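Local coordinates for inositol 2-dehydrogenase (PDB 4HKT), which catalyses the NAD(+)-dependent oxidation of myo-inositol to scyllo-inosose (2-keto-myo-inositol), the first step of myo-inositol degradation, at residues B[11-16]-B[273-278]; B[186-191]-B[214-219]. One frame throughout, in Å; residues are numbered along the deposited sequence.

Contact 1 of 2, residues B[11-16]-B[273-278]; sequences AGRIGK and HDFFMT
Arg-13, the first residue of helix 13-24, leans across to three consecutive side chains, those of Phe-275, Phe-276 and Met-277 (a selenomethionine). Its chain bends at chi3 (-60°), which sets NE, and the guanidinium beyond it comes to lie with one face turned to Phe-276 CE2 and Met-277 SE. At the far end Arg-13 NH2 reaches the edge of the Phe-275 ring, close to the ring plane and 3.7 Å from Phe-275 CE2; the two flat groups are 65° apart. Arg-13 NH1 lies 3.9 Å from Met-277 CE, while further back the methylene Arg-13 CD lies 4.0 Å from Met-277 SE. Arginine suits this surface position because its apolar shaft and flat charged end can both rest on apolar neighbours.

The turn it follows fits the glycine-rich GxGxxG pattern of a Rossmann fold, consistent with the family's NAD-binding domain: Gly-12 is the N-cap, its O accepting a bond from Lys-16 N. Ile-14 comes next; its side chain and that of Phe-276 cross at about a right angle, with Ile-14 CG1 3.8 Å from Phe-276 CZ and Ile-14 CD1 equally near that same atom. With CG between its own backbone N and carbonyl carbon (chi1 61°), Phe-276 has a ring that meets both Arg-13 and Ile-14, a broad apolar partner for two unlike side chains. Gly-15 follows; without a side chain, its CA can sit 4.6 Å from Ala-11 CA where the loop enters the helix.

Residues 273-278 also pack among themselves: Phe-276 CD2 stands 3.8 Å above the centre of the Phe-275 ring, and Met-277 SE lies 3.5 Å above the Phe-276 ring plane, displaced toward the rim.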
# COMPACT_ATOMS: atom_id res chain seq x y z
N ALA B 11 -15.18 -29.22 -21.98
CA ALA B 11 -16.00 -28.84 -20.83
C ALA B 11 -15.26 -28.92 -19.48
O ALA B 11 -15.90 -28.98 -18.44
CB ALA B 11 -17.26 -29.71 -20.79
N GLY B 12 -13.93 -28.90 -19.50
CA GLY B 12 -13.14 -28.85 -18.27
C GLY B 12 -13.14 -27.47 -17.64
O GLY B 12 -14.01 -26.65 -17.93
N ARG B 13 -12.17 -27.22 -16.75
CA ARG B 13 -12.08 -25.94 -16.03
C ARG B 13 -12.07 -24.77 -17.00
O ARG B 13 -12.82 -23.81 -16.85
CB ARG B 13 -10.81 -25.86 -15.16
CG ARG B 13 -10.91 -26.58 -13.83
CD ARG B 13 -9.90 -26.04 -12.81
NE ARG B 13 -8.52 -26.18 -13.26
CZ ARG B 13 -7.45 -26.06 -12.46
NH1 ARG B 13 -7.59 -25.81 -11.15
NH2 ARG B 13 -6.24 -26.22 -12.97
N ILE B 14 -11.22 -24.86 -18.01
CA ILE B 14 -11.03 -23.75 -18.92
C ILE B 14 -12.32 -23.58 -19.73
O ILE B 14 -12.79 -22.48 -19.91
CB ILE B 14 -9.77 -23.91 -19.82
CG1 ILE B 14 -8.47 -24.01 -18.97
CG2 ILE B 14 -9.63 -22.68 -20.71
CD1 ILE B 14 -8.24 -25.30 -18.21
N GLY B 15 -12.91 -24.69 -20.17
CA GLY B 15 -14.19 -24.65 -20.86
C GLY B 15 -15.29 -23.96 -20.08
O GLY B 15 -16.10 -23.22 -20.65
N LYS B 16 -15.34 -24.21 -18.77
CA LYS B 16 -16.36 -23.61 -17.91
C LYS B 16 -16.21 -22.09 -17.86
O LYS B 16 -17.20 -21.36 -17.87
CB LYS B 16 -16.30 -24.18 -16.49
CG LYS B 16 -16.73 -25.64 -16.36
CD LYS B 16 -16.74 -26.09 -14.90
CE LYS B 16 -17.48 -27.40 -14.68
NZ LYS B 16 -16.57 -28.57 -14.51
N HIS B 273 -5.83 -14.54 -5.35
CA HIS B 273 -6.72 -15.48 -5.99
C HIS B 273 -6.08 -16.86 -6.04
O HIS B 273 -4.84 -16.99 -6.22
CB HIS B 273 -7.04 -15.04 -7.42
CG HIS B 273 -7.91 -13.82 -7.52
ND1 HIS B 273 -9.30 -13.89 -7.53
CD2 HIS B 273 -7.61 -12.52 -7.69
CE1 HIS B 273 -9.79 -12.68 -7.69
NE2 HIS B 273 -8.79 -11.83 -7.79
N ASP B 274 -6.89 -17.91 -5.91
CA ASP B 274 -6.37 -19.26 -6.03
C ASP B 274 -5.73 -19.43 -7.39
O ASP B 274 -4.54 -19.72 -7.45
CB ASP B 274 -7.44 -20.33 -5.84
CG ASP B 274 -7.96 -20.39 -4.42
OD1 ASP B 274 -7.21 -20.02 -3.50
OD2 ASP B 274 -9.13 -20.77 -4.23
N PHE B 275 -6.50 -19.23 -8.46
CA PHE B 275 -5.96 -19.49 -9.82
C PHE B 275 -6.65 -18.62 -10.89
O PHE B 275 -7.25 -17.60 -10.57
CB PHE B 275 -6.00 -21.00 -10.13
CG PHE B 275 -4.88 -21.52 -11.04
CD1 PHE B 275 -3.80 -20.72 -11.45
CD2 PHE B 275 -4.93 -22.83 -11.49
CE1 PHE B 275 -2.80 -21.23 -12.30
CE2 PHE B 275 -3.94 -23.35 -12.32
CZ PHE B 275 -2.87 -22.55 -12.72
N PHE B 276 -6.51 -18.99 -12.16
CA PHE B 276 -6.97 -18.14 -13.24
C PHE B 276 -8.49 -17.97 -13.24
O PHE B 276 -9.00 -16.95 -13.69
CB PHE B 276 -6.47 -18.67 -14.60
CG PHE B 276 -6.95 -20.07 -14.92
CD1 PHE B 276 -8.29 -20.29 -15.31
CD2 PHE B 276 -6.08 -21.16 -14.83
CE1 PHE B 276 -8.73 -21.57 -15.59
CE2 PHE B 276 -6.53 -22.45 -15.13
CZ PHE B 276 -7.85 -22.65 -15.51
N MSE B 277 -9.20 -18.97 -12.69
CA MSE B 277 -10.66 -19.00 -12.70
C MSE B 277 -11.21 -17.71 -12.16
O MSE B 277 -12.10 -17.13 -12.77
CB MSE B 277 -11.24 -20.17 -11.88
CG MSE B 277 -10.95 -21.56 -12.48
SE MSE B 277 -9.12 -22.22 -12.10
CE MSE B 277 -9.29 -22.45 -10.14
N THR B 278 -10.73 -17.26 -11.02
CA THR B 278 -11.25 -16.00 -10.49
C THR B 278 -10.36 -14.82 -10.76
O THR B 278 -10.86 -13.71 -10.81
CB THR B 278 -11.61 -16.03 -8.99
OG1 THR B 278 -10.50 -16.49 -8.24
CG2 THR B 278 -12.85 -16.89 -8.73

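Contact 2 of 2, residues B[186-191]-B[214-219]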
# COMPACT_ATOMS: atom_id res chain seq x y z
N GLU B 186 8.47 -4.41 -29.06
CA GLU B 186 9.43 -4.81 -30.10
C GLU B 186 9.66 -6.26 -29.92
O GLU B 186 9.43 -6.78 -28.84
CB GLU B 186 10.77 -4.12 -29.92
CG GLU B 186 10.72 -2.65 -30.10
CD GLU B 186 12.06 -2.00 -29.86
OE1 GLU B 186 13.08 -2.70 -29.53
OE2 GLU B 186 12.08 -0.76 -30.01
N GLU B 187 10.16 -6.92 -30.95
CA GLU B 187 10.41 -8.34 -30.87
C GLU B 187 11.68 -8.64 -30.07
O GLU B 187 12.74 -8.12 -30.41
CB GLU B 187 10.58 -8.94 -32.27
CG GLU B 187 9.33 -8.96 -33.13
CD GLU B 187 8.22 -9.80 -32.52
OE1 GLU B 187 8.51 -10.71 -31.70
OE2 GLU B 187 7.05 -9.52 -32.86
N PRO B 188 11.60 -9.55 -29.09
CA PRO B 188 12.84 -10.20 -28.64
C PRO B 188 13.59 -10.94 -29.75
O PRO B 188 12.96 -11.69 -30.53
CB PRO B 188 12.34 -11.23 -27.60
CG PRO B 188 11.01 -10.72 -27.16
CD PRO B 188 10.42 -10.01 -28.35
N VAL B 189 14.91 -10.81 -29.75
CA VAL B 189 15.79 -11.44 -30.71
C VAL B 189 16.72 -12.49 -30.09
O VAL B 189 17.38 -13.25 -30.83
CB VAL B 189 16.63 -10.42 -31.50
CG1 VAL B 189 15.71 -9.48 -32.26
CG2 VAL B 189 17.65 -9.65 -30.63
N SER B 190 16.75 -12.53 -28.75
CA SER B 190 17.58 -13.41 -27.98
C SER B 190 16.90 -13.83 -26.67
O SER B 190 16.17 -13.07 -26.04
CB SER B 190 18.94 -12.79 -27.68
OG SER B 190 18.84 -11.76 -26.71
N VAL B 191 17.16 -15.07 -26.29
CA VAL B 191 16.63 -15.66 -25.06
C VAL B 191 17.75 -16.33 -24.27
O VAL B 191 18.52 -17.09 -24.83
CB VAL B 191 15.58 -16.71 -25.38
CG1 VAL B 191 15.03 -17.31 -24.10
CG2 VAL B 191 14.47 -16.06 -26.16
N VAL B 214 14.22 -16.20 -16.98
CA VAL B 214 14.51 -15.93 -18.40
C VAL B 214 14.84 -14.45 -18.61
O VAL B 214 14.27 -13.63 -17.96
CB VAL B 214 13.34 -16.30 -19.30
CG1 VAL B 214 13.76 -16.19 -20.76
CG2 VAL B 214 12.85 -17.71 -19.04
N ILE B 215 15.79 -14.15 -19.47
CA ILE B 215 16.03 -12.80 -19.96
C ILE B 215 15.86 -12.80 -21.48
O ILE B 215 16.51 -13.58 -22.19
CB ILE B 215 17.44 -12.27 -19.67
CG1 ILE B 215 17.80 -12.36 -18.20
CG2 ILE B 215 17.54 -10.82 -20.15
CD1 ILE B 215 19.32 -12.24 -17.97
N LEU B 216 14.98 -11.91 -21.95
CA LEU B 216 14.76 -11.63 -23.34
C LEU B 216 15.36 -10.26 -23.68
O LEU B 216 15.30 -9.35 -22.85
CB LEU B 216 13.25 -11.53 -23.62
CG LEU B 216 12.35 -12.65 -23.12
CD1 LEU B 216 10.91 -12.39 -23.57
CD2 LEU B 216 12.88 -13.93 -23.69
N GLN B 217 15.93 -10.13 -24.88
CA GLN B 217 16.46 -8.84 -25.30
C GLN B 217 16.09 -8.60 -26.74
O GLN B 217 16.08 -9.52 -27.57
CB GLN B 217 17.97 -8.77 -25.05
CG GLN B 217 18.64 -7.47 -25.52
CD GLN B 217 20.00 -7.27 -24.92
OE1 GLN B 217 20.87 -8.15 -25.00
NE2 GLN B 217 20.21 -6.12 -24.32
N THR B 218 15.74 -7.35 -27.02
CA THR B 218 15.35 -6.92 -28.34
C THR B 218 16.57 -6.39 -29.06
O THR B 218 17.63 -6.17 -28.44
CB THR B 218 14.31 -5.77 -28.28
OG1 THR B 218 14.96 -4.57 -27.84
CG2 THR B 218 13.18 -6.14 -27.37
N ALA B 219 16.40 -6.13 -30.35
CA ALA B 219 17.48 -5.56 -31.18
C ALA B 219 17.96 -4.22 -30.66
O ALA B 219 19.14 -3.93 -30.70
CB ALA B 219 17.08 -5.43 -32.67
O HOH W 1 13.90 -6.45 -31.96
O HOH W 2 18.67 -12.70 -24.03
O HOH W 3 20.74 -9.97 -27.17
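Strands 188-191 and 214-218 run antiparallel at 146°, and the pairing is broken by a classic beta bulge in which Val-189 and Ser-190 both face Gln-217. Gln-217 O takes a nearly straight bond from Val-189 N (2.8 Å, 168°) and a weak one from Ser-190 N, and Gln-217 N donates back to Ser-190 O at 3.2 Å. Both strands belong to the mixed sheet of the C-terminal domain.

Past the bulge, Val-191 and Leu-216 form a non-hydrogen-bonded pair with side chains side by side, Val-191 CG2 3.6 Å from Leu-216 CD2. Val-191 CG1, anti to its backbone N (chi1 -180°), meets Val-214 CG1. Such branched apolar residues suit this buried face, where helix 305-324 packs on Val-191 and helix 168-184 on Leu-216. Pro-188, whose N has no hydrogen to give, brings its ring atom CG to 4.0 Å from Leu-216 CD1. Thr-218 CB lies 3.5 Å from Glu-187 O, and a water bridges Glu-187 O and Ala-219 N.

Ser-190 and Gln-217 lie together on the opposite face. Gln-217 NE2 bonds Gly-221 O of its own chain and Ala-195 O of a neighbouring subunit, while a water 2.7 Å from Ser-190 OG donates to Gln-217 OE1 at 2.8 Å.

Contact 2 is nested in the loop that contact 1 closes: the chain runs from 11-16 through 186-191 and 214-219 before reaching 273-278. The two lie on opposite sides of the chain's centre, with centres 31 Å and nearest atoms about 17 Å apart, and share no strand or helix. Contact 1 sets the start of helix 13-24, beside the parallel Rossmann sheet, against a short helix that follows the hairpin 259-263/266-269. Contact 2 joins neighbouring strands of the mixed sheet and lies where another subunit approaches. One thus links the nucleotide-binding domain to a late part of the chain; the other lies wholly within the C-terminal domain, pairing two strands of its sheet.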